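PDB 3ZBQ: Phikz039 from Pseudomonas phage phikz, which is a phage-encoded member of the tubulin-like family, also known as PhuZ, and holds guanosine-5'-diphosphate in a pocket of this model. Local coordinates for residues A[100-105]-A[127-132]; A[243-248]-A[274-279]. All coordinates share one frame; numbering follows the deposited sequence.

Contact 1 (A[100-105]-A[127-132]); sequences VVYSMG and VVSVVI. With GDP (guanosine-5'-diphosphate), chain B.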
loop_
_atom_site.group_PDB
_atom_site.type_symbol
_atom_site.label_atom_id
_atom_site.label_comp_id
_atom_site.label_asym_id
_atom_site.label_seq_id
_atom_site.Cartn_x
_atom_site.Cartn_y
_atom_site.Cartn_z
ATOM N N VAL A 100 4.426 3.554 -3.139
ATOM C CA VAL A 100 3.899 2.367 -3.811
ATOM C C VAL A 100 2.426 2.183 -3.436
ATOM O O VAL A 100 2.080 2.153 -2.248
ATOM C CB VAL A 100 4.713 1.107 -3.412
ATOM C CG1 VAL A 100 4.329 -0.094 -4.284
ATOM C CG2 VAL A 100 6.204 1.369 -3.536
ATOM N N VAL A 101 1.562 2.012 -4.444
ATOM C CA VAL A 101 0.109 2.053 -4.249
ATOM C C VAL A 101 -0.547 0.783 -4.754
ATOM O O VAL A 101 -0.321 0.396 -5.906
ATOM C CB VAL A 101 -0.520 3.249 -5.002
ATOM C CG1 VAL A 101 -1.985 3.404 -4.656
ATOM C CG2 VAL A 101 0.248 4.539 -4.673
ATOM N N TYR A 102 -1.355 0.139 -3.903
ATOM C CA TYR A 102 -1.965 -1.164 -4.246
ATOM C C TYR A 102 -3.017 -1.606 -3.235
ATOM O O TYR A 102 -3.028 -1.157 -2.087
ATOM C CB TYR A 102 -0.878 -2.251 -4.332
ATOM C CG TYR A 102 0.028 -2.295 -3.111
ATOM C CD1 TYR A 102 1.105 -1.424 -2.993
ATOM C CD2 TYR A 102 -0.193 -3.211 -2.080
ATOM C CE1 TYR A 102 1.932 -1.449 -1.888
ATOM C CE2 TYR A 102 0.640 -3.249 -0.964
ATOM C CZ TYR A 102 1.698 -2.364 -0.878
ATOM O OH TYR A 102 2.543 -2.370 0.221
ATOM N N SER A 103 -3.907 -2.502 -3.659
ATOM C CA SER A 103 -4.880 -3.072 -2.743
ATOM C C SER A 103 -4.260 -4.249 -1.997
ATOM O O SER A 103 -3.311 -4.868 -2.477
ATOM C CB SER A 103 -6.100 -3.560 -3.518
ATOM O OG SER A 103 -5.721 -4.567 -4.436
ATOM N N MET A 104 -4.817 -4.571 -0.835
ATOM C CA MET A 104 -4.385 -5.740 -0.080
ATOM C C MET A 104 -5.197 -6.998 -0.410
ATOM O O MET A 104 -4.732 -8.119 -0.188
ATOM C CB MET A 104 -4.500 -5.450 1.414
ATOM C CG MET A 104 -3.565 -4.353 1.865
ATOM S SD MET A 104 -3.968 -3.731 3.518
ATOM C CE MET A 104 -3.588 -5.158 4.528
ATOM N N GLY A 105 -6.407 -6.812 -0.908
ATOM C CA GLY A 105 -7.313 -7.941 -1.100
ATOM C C GLY A 105 -7.254 -8.584 -2.468
ATOM O O GLY A 105 -7.904 -9.607 -2.719
ATOM N N VAL A 127 10.707 4.518 1.393
ATOM C CA VAL A 127 9.490 4.025 0.753
ATOM C C VAL A 127 8.283 4.184 1.671
ATOM O O VAL A 127 8.362 3.917 2.875
ATOM C CB VAL A 127 9.616 2.520 0.395
ATOM C CG1 VAL A 127 8.395 2.046 -0.442
ATOM C CG2 VAL A 127 10.912 2.230 -0.358
ATOM N N VAL A 128 7.159 4.606 1.096
ATOM C CA VAL A 128 5.881 4.588 1.804
ATOM C C VAL A 128 4.867 3.847 0.936
ATOM O O VAL A 128 4.868 4.007 -0.280
ATOM C CB VAL A 128 5.371 6.019 2.072
ATOM C CG1 VAL A 128 3.933 5.995 2.567
ATOM C CG2 VAL A 128 6.281 6.715 3.086
ATOM N N SER A 129 4.027 3.027 1.551
ATOM C CA SER A 129 2.955 2.354 0.819
ATOM C C SER A 129 1.612 2.978 1.140
ATOM O O SER A 129 1.314 3.273 2.308
ATOM C CB SER A 129 2.899 0.863 1.162
ATOM O OG SER A 129 3.937 0.156 0.506
ATOM N N VAL A 130 0.792 3.148 0.108
ATOM C CA VAL A 130 -0.595 3.556 0.296
ATOM C C VAL A 130 -1.455 2.362 -0.130
ATOM O O VAL A 130 -1.404 1.932 -1.283
ATOM C CB VAL A 130 -0.932 4.846 -0.498
ATOM C CG1 VAL A 130 -2.373 5.253 -0.253
ATOM C CG2 VAL A 130 0.008 5.995 -0.070
ATOM N N VAL A 131 -2.177 1.784 0.828
ATOM C CA VAL A 131 -2.817 0.477 0.627
ATOM C C VAL A 131 -4.293 0.455 1.010
ATOM O O VAL A 131 -4.759 1.305 1.772
ATOM C CB VAL A 131 -2.051 -0.638 1.388
ATOM C CG1 VAL A 131 -0.558 -0.608 1.017
ATOM C CG2 VAL A 131 -2.208 -0.472 2.911
ATOM N N ILE A 132 -5.024 -0.530 0.472
ATOM C CA ILE A 132 -6.472 -0.658 0.679
ATOM C C ILE A 132 -6.845 -2.043 1.205
ATOM O O ILE A 132 -6.606 -3.057 0.537
ATOM C CB ILE A 132 -7.262 -0.405 -0.634
ATOM C CG1 ILE A 132 -6.889 0.955 -1.234
ATOM C CG2 ILE A 132 -8.772 -0.488 -0.395
ATOM C CD1 ILE A 132 -7.311 1.135 -2.688
HETATM P PB GDP B . -5.264 -6.755 -8.306
HETATM O O1B GDP B . -5.294 -6.231 -9.719
HETATM O O2B GDP B . -4.207 -6.032 -7.495
HETATM O O3B GDP B . -5.030 -8.245 -8.264
HETATM O O3A GDP B . -6.672 -6.511 -7.568
HETATM P PA GDP B . -7.541 -5.159 -7.606
HETATM O O1A GDP B . -8.042 -4.731 -8.964
HETATM O O2A GDP B . -6.784 -4.038 -6.924
HETATM O "O5'" GDP B . -8.800 -5.567 -6.715
HETATM C "C5'" GDP B . -8.642 -6.077 -5.397
HETATM C "C4'" GDP B . -9.592 -5.335 -4.459
HETATM O "O4'" GDP B . -9.165 -3.979 -4.328
HETATM C "C3'" GDP B . -11.018 -5.245 -4.969
HETATM O "O3'" GDP B . -11.764 -6.404 -4.562
HETATM C "C2'" GDP B . -11.524 -3.980 -4.320
HETATM O "O2'" GDP B . -11.923 -4.262 -2.977
HETATM C "C1'" GDP B . -10.292 -3.115 -4.182
HETATM N N9 GDP B . -10.194 -2.102 -5.254
HETATM C C8 GDP B . -9.903 -2.290 -6.556
HETATM N N7 GDP B . -9.884 -1.110 -7.222
HETATM C C5 GDP B . -10.149 -0.133 -6.331
HETATM C C6 GDP B . -10.284 1.341 -6.350
HETATM O O6 GDP B . -10.118 1.996 -7.411
HETATM N N1 GDP B . -10.567 1.949 -5.184
HETATM C C2 GDP B . -10.742 1.274 -4.029
HETATM N N2 GDP B . -11.042 1.944 -2.888
HETATM N N3 GDP B . -10.634 -0.068 -3.941
HETATM C C4 GDP B . -10.348 -0.801 -5.039
HETATM O O HOH W 1 -8.177 -4.623 -1.196
#
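Tyr-102 lies with one ring face against Val-131, whose CG1 sits 3.7 Å from the Tyr-102 ring centroid and 26° off the ring normal, a CH-pi contact. CG of Tyr-102 stands between its own backbone N and carbonyl carbon (chi1 51°), which lays the ring along the sheet so that Tyr-102 OH reaches Ser-129 OG at 2.9 Å, near the ring plane. Just past the strand end, Met-104 SD meets the other branch of Val-131, CG2, at 3.8 Å.

The backbones form the parallel ladder of the beta-alpha-beta unit 97-133, in the nucleotide-binding sheet of a tubulin-like protein: Val-100 N to Val-128 O, Val-130 N to Val-100 O, Tyr-102 N to Val-130 O, then weakly Ile-132 N to Tyr-102 O. At its end Met-104 N gives Ile-132 O a 2.7 Å bond, and a water joins that oxygen to Gly-105 N and reaches GDP O4' weakly. Ser-103 and Ile-132 turn to the opposite face, into the ligand pocket: Ser-103 OG donates to GDP O2A at 2.8 Å, and Ile-132 CD1 packs 3.7 Å from GDP C2.

Helices 109-122 and 138-158 cover the Tyr-102 side, helix 175-192 the Val-101 and Val-130 side, and strands 7-12 and 163-168 flank the pair.

Contact 2 (A[243-248]-A[274-279]); sequences ASLYTD and DQMHFV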
loop_
_atom_site.group_PDB
_atom_site.type_symbol
_atom_site.label_atom_id
_atom_site.label_comp_id
_atom_site.label_asym_id
_atom_site.label_seq_id
_atom_site.Cartn_x
_atom_site.Cartn_y
_atom_site.Cartn_z
ATOM N N ALA A 243 6.917 14.113 10.747
ATOM C CA ALA A 243 7.372 15.187 9.867
ATOM C C ALA A 243 6.270 16.230 9.755
ATOM O O ALA A 243 5.146 15.908 9.394
ATOM C CB ALA A 243 7.716 14.655 8.494
ATOM N N SER A 244 6.599 17.485 10.038
ATOM C CA SER A 244 5.594 18.539 10.016
ATOM C C SER A 244 5.961 19.651 9.034
ATOM O O SER A 244 7.121 20.054 8.947
ATOM C CB SER A 244 5.402 19.126 11.417
ATOM O OG SER A 244 4.977 18.145 12.349
ATOM N N LEU A 245 4.961 20.145 8.305
ATOM C CA LEU A 245 5.121 21.329 7.465
ATOM C C LEU A 245 4.274 22.477 7.994
ATOM O O LEU A 245 3.103 22.285 8.306
ATOM C CB LEU A 245 4.697 21.026 6.031
ATOM C CG LEU A 245 5.600 20.075 5.255
ATOM C CD1 LEU A 245 5.026 19.792 3.863
ATOM C CD2 LEU A 245 6.975 20.687 5.136
ATOM N N TYR A 246 4.869 23.665 8.089
ATOM C CA TYR A 246 4.138 24.873 8.468
ATOM C C TYR A 246 4.339 25.938 7.395
ATOM O O TYR A 246 5.427 26.047 6.826
ATOM C CB TYR A 246 4.656 25.409 9.805
ATOM C CG TYR A 246 4.621 24.397 10.924
ATOM C CD1 TYR A 246 5.684 23.516 11.123
ATOM C CD2 TYR A 246 3.532 24.322 11.783
ATOM C CE1 TYR A 246 5.657 22.584 12.145
ATOM C CE2 TYR A 246 3.496 23.397 12.808
ATOM C CZ TYR A 246 4.559 22.528 12.982
ATOM O OH TYR A 246 4.523 21.608 14.002
ATOM N N THR A 247 3.298 26.717 7.104
ATOM C CA THR A 247 3.476 27.876 6.231
ATOM C C THR A 247 3.919 29.068 7.070
ATOM O O THR A 247 4.480 30.030 6.548
ATOM C CB THR A 247 2.215 28.233 5.452
ATOM O OG1 THR A 247 1.072 28.151 6.315
ATOM C CG2 THR A 247 2.038 27.284 4.254
ATOM N N ASP A 248 3.649 28.997 8.371
ATOM C CA ASP A 248 4.137 30.007 9.315
ATOM C C ASP A 248 5.118 29.372 10.302
ATOM O O ASP A 248 4.717 28.586 11.170
ATOM C CB ASP A 248 2.964 30.637 10.067
ATOM C CG ASP A 248 3.396 31.772 10.996
ATOM O OD1 ASP A 248 4.614 32.019 11.156
ATOM O OD2 ASP A 248 2.497 32.417 11.567
ATOM N N ASP A 274 -2.364 25.673 6.692
ATOM C CA ASP A 274 -1.707 26.121 7.901
ATOM C C ASP A 274 -0.582 25.141 8.231
ATOM O O ASP A 274 0.593 25.510 8.294
ATOM C CB ASP A 274 -2.732 26.200 9.031
ATOM C CG ASP A 274 -2.098 26.449 10.379
ATOM O OD1 ASP A 274 -1.073 27.163 10.438
ATOM O OD2 ASP A 274 -2.635 25.927 11.381
ATOM N N GLN A 275 -0.942 23.878 8.421
ATOM C CA GLN A 275 0.062 22.867 8.719
ATOM C C GLN A 275 -0.367 21.464 8.279
ATOM O O GLN A 275 -1.563 21.176 8.151
ATOM C CB GLN A 275 0.401 22.896 10.213
ATOM C CG GLN A 275 -0.807 22.752 11.122
ATOM C CD GLN A 275 -0.496 23.145 12.543
ATOM O OE1 GLN A 275 -0.368 24.332 12.858
ATOM N NE2 GLN A 275 -0.359 22.153 13.415
ATOM N N MET A 276 0.617 20.608 8.016
ATOM C CA MET A 276 0.355 19.201 7.716
ATOM C C MET A 276 1.330 18.355 8.511
ATOM O O MET A 276 2.494 18.726 8.662
ATOM C CB MET A 276 0.543 18.898 6.227
ATOM C CG MET A 276 -0.557 19.384 5.313
ATOM S SD MET A 276 -0.418 18.610 3.683
ATOM C CE MET A 276 1.202 19.157 3.164
ATOM N N HIS A 277 0.861 17.216 9.007
ATOM C CA HIS A 277 1.703 16.336 9.800
ATOM C C HIS A 277 1.667 14.929 9.256
ATOM O O HIS A 277 0.614 14.414 8.878
ATOM C CB HIS A 277 1.261 16.332 11.262
ATOM C CG HIS A 277 1.174 17.699 11.857
ATOM N ND1 HIS A 277 2.287 18.395 12.277
ATOM C CD2 HIS A 277 0.114 18.519 12.056
ATOM C CE1 HIS A 277 1.913 19.580 12.730
ATOM N NE2 HIS A 277 0.600 19.676 12.612
ATOM N N PHE A 278 2.832 14.302 9.220
ATOM C CA PHE A 278 2.935 12.965 8.682
ATOM C C PHE A 278 3.451 12.119 9.821
ATOM O O PHE A 278 4.641 12.127 10.120
ATOM C CB PHE A 278 3.864 12.982 7.471
ATOM C CG PHE A 278 3.365 13.871 6.359
ATOM C CD1 PHE A 278 3.576 15.248 6.401
ATOM C CD2 PHE A 278 2.654 13.334 5.289
ATOM C CE1 PHE A 278 3.099 16.081 5.381
ATOM C CE2 PHE A 278 2.170 14.165 4.268
ATOM C CZ PHE A 278 2.394 15.531 4.317
ATOM N N VAL A 279 2.529 11.431 10.491
ATOM C CA VAL A 279 2.826 10.833 11.788
ATOM C C VAL A 279 2.930 9.332 11.673
ATOM O O VAL A 279 1.969 8.679 11.282
ATOM C CB VAL A 279 1.735 11.166 12.829
ATOM C CG1 VAL A 279 2.161 10.665 14.212
ATOM C CG2 VAL A 279 1.484 12.664 12.875
HETATM O O HOH W 2 1.491 27.529 9.806
#
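This is an antiparallel strand pair, 243-246 against 275-279, in the C-terminal region, and each face of it carries its own chemistry. Ala-243 and Phe-278, then Leu-245 and Met-276, form the hydrogen-bonded pairs, each joined by two backbone bonds, and Thr-247 N to Asp-274 O extends the ladder past the strand end. On the apolar face Leu-245 and Met-276 run side by side, CD1 of Leu-245 being 3.9 Å from CE of Met-276. Phe-278 packs there too, against helix 175-192.

On the other face His-277 is gripped at its rim. Ser-244 OG and His-277 ND1 share a 2.7 Å hydrogen bond in the ring plane, and Gln-275 NE2 donates to His-277 NE2 at 2.8 Å, also in plane. The His-277 ring turns its edge to the face of Tyr-246 in an offset edge-to-face pair, planes 75° apart, with His-277 CE1 3.5 Å from Tyr-246 OH. Arg-251 bonds to Gln-275 OE1, consistent with the amide turning NE2 to the histidine, and it also forms a salt bridge with Asp-274 OD2.

With both ring nitrogens engaged, the His-277 ring is fixed in rotation, and an NE2 that accepts the amide N-H argues against a proton there, so the imidazole is probably neutral.

From the N terminus, contact 1 comes first, closing the loop 106-126 around helix 109-122 as a beta-alpha-beta crossover. The chain then adds strands 163-168 and 222-227 and the long helices 138-158 and 175-192 before contact 2 closes the loop 249-273, which holds strand 260-265, the partner of 239-246 on its other edge. The two contacts lie in series, neither nesting nor crossing. Both belong to one mixed sheet, in which strands 163-168 and 222-227 separate them; their centres are about 23 Å apart. Helix 175-192 packs on contact 1 through Ile-182 and Leu-186 and on contact 2 through Ala-188, Leu-189 and Leu-192, as the central helix between the two domains does in the tubulin family.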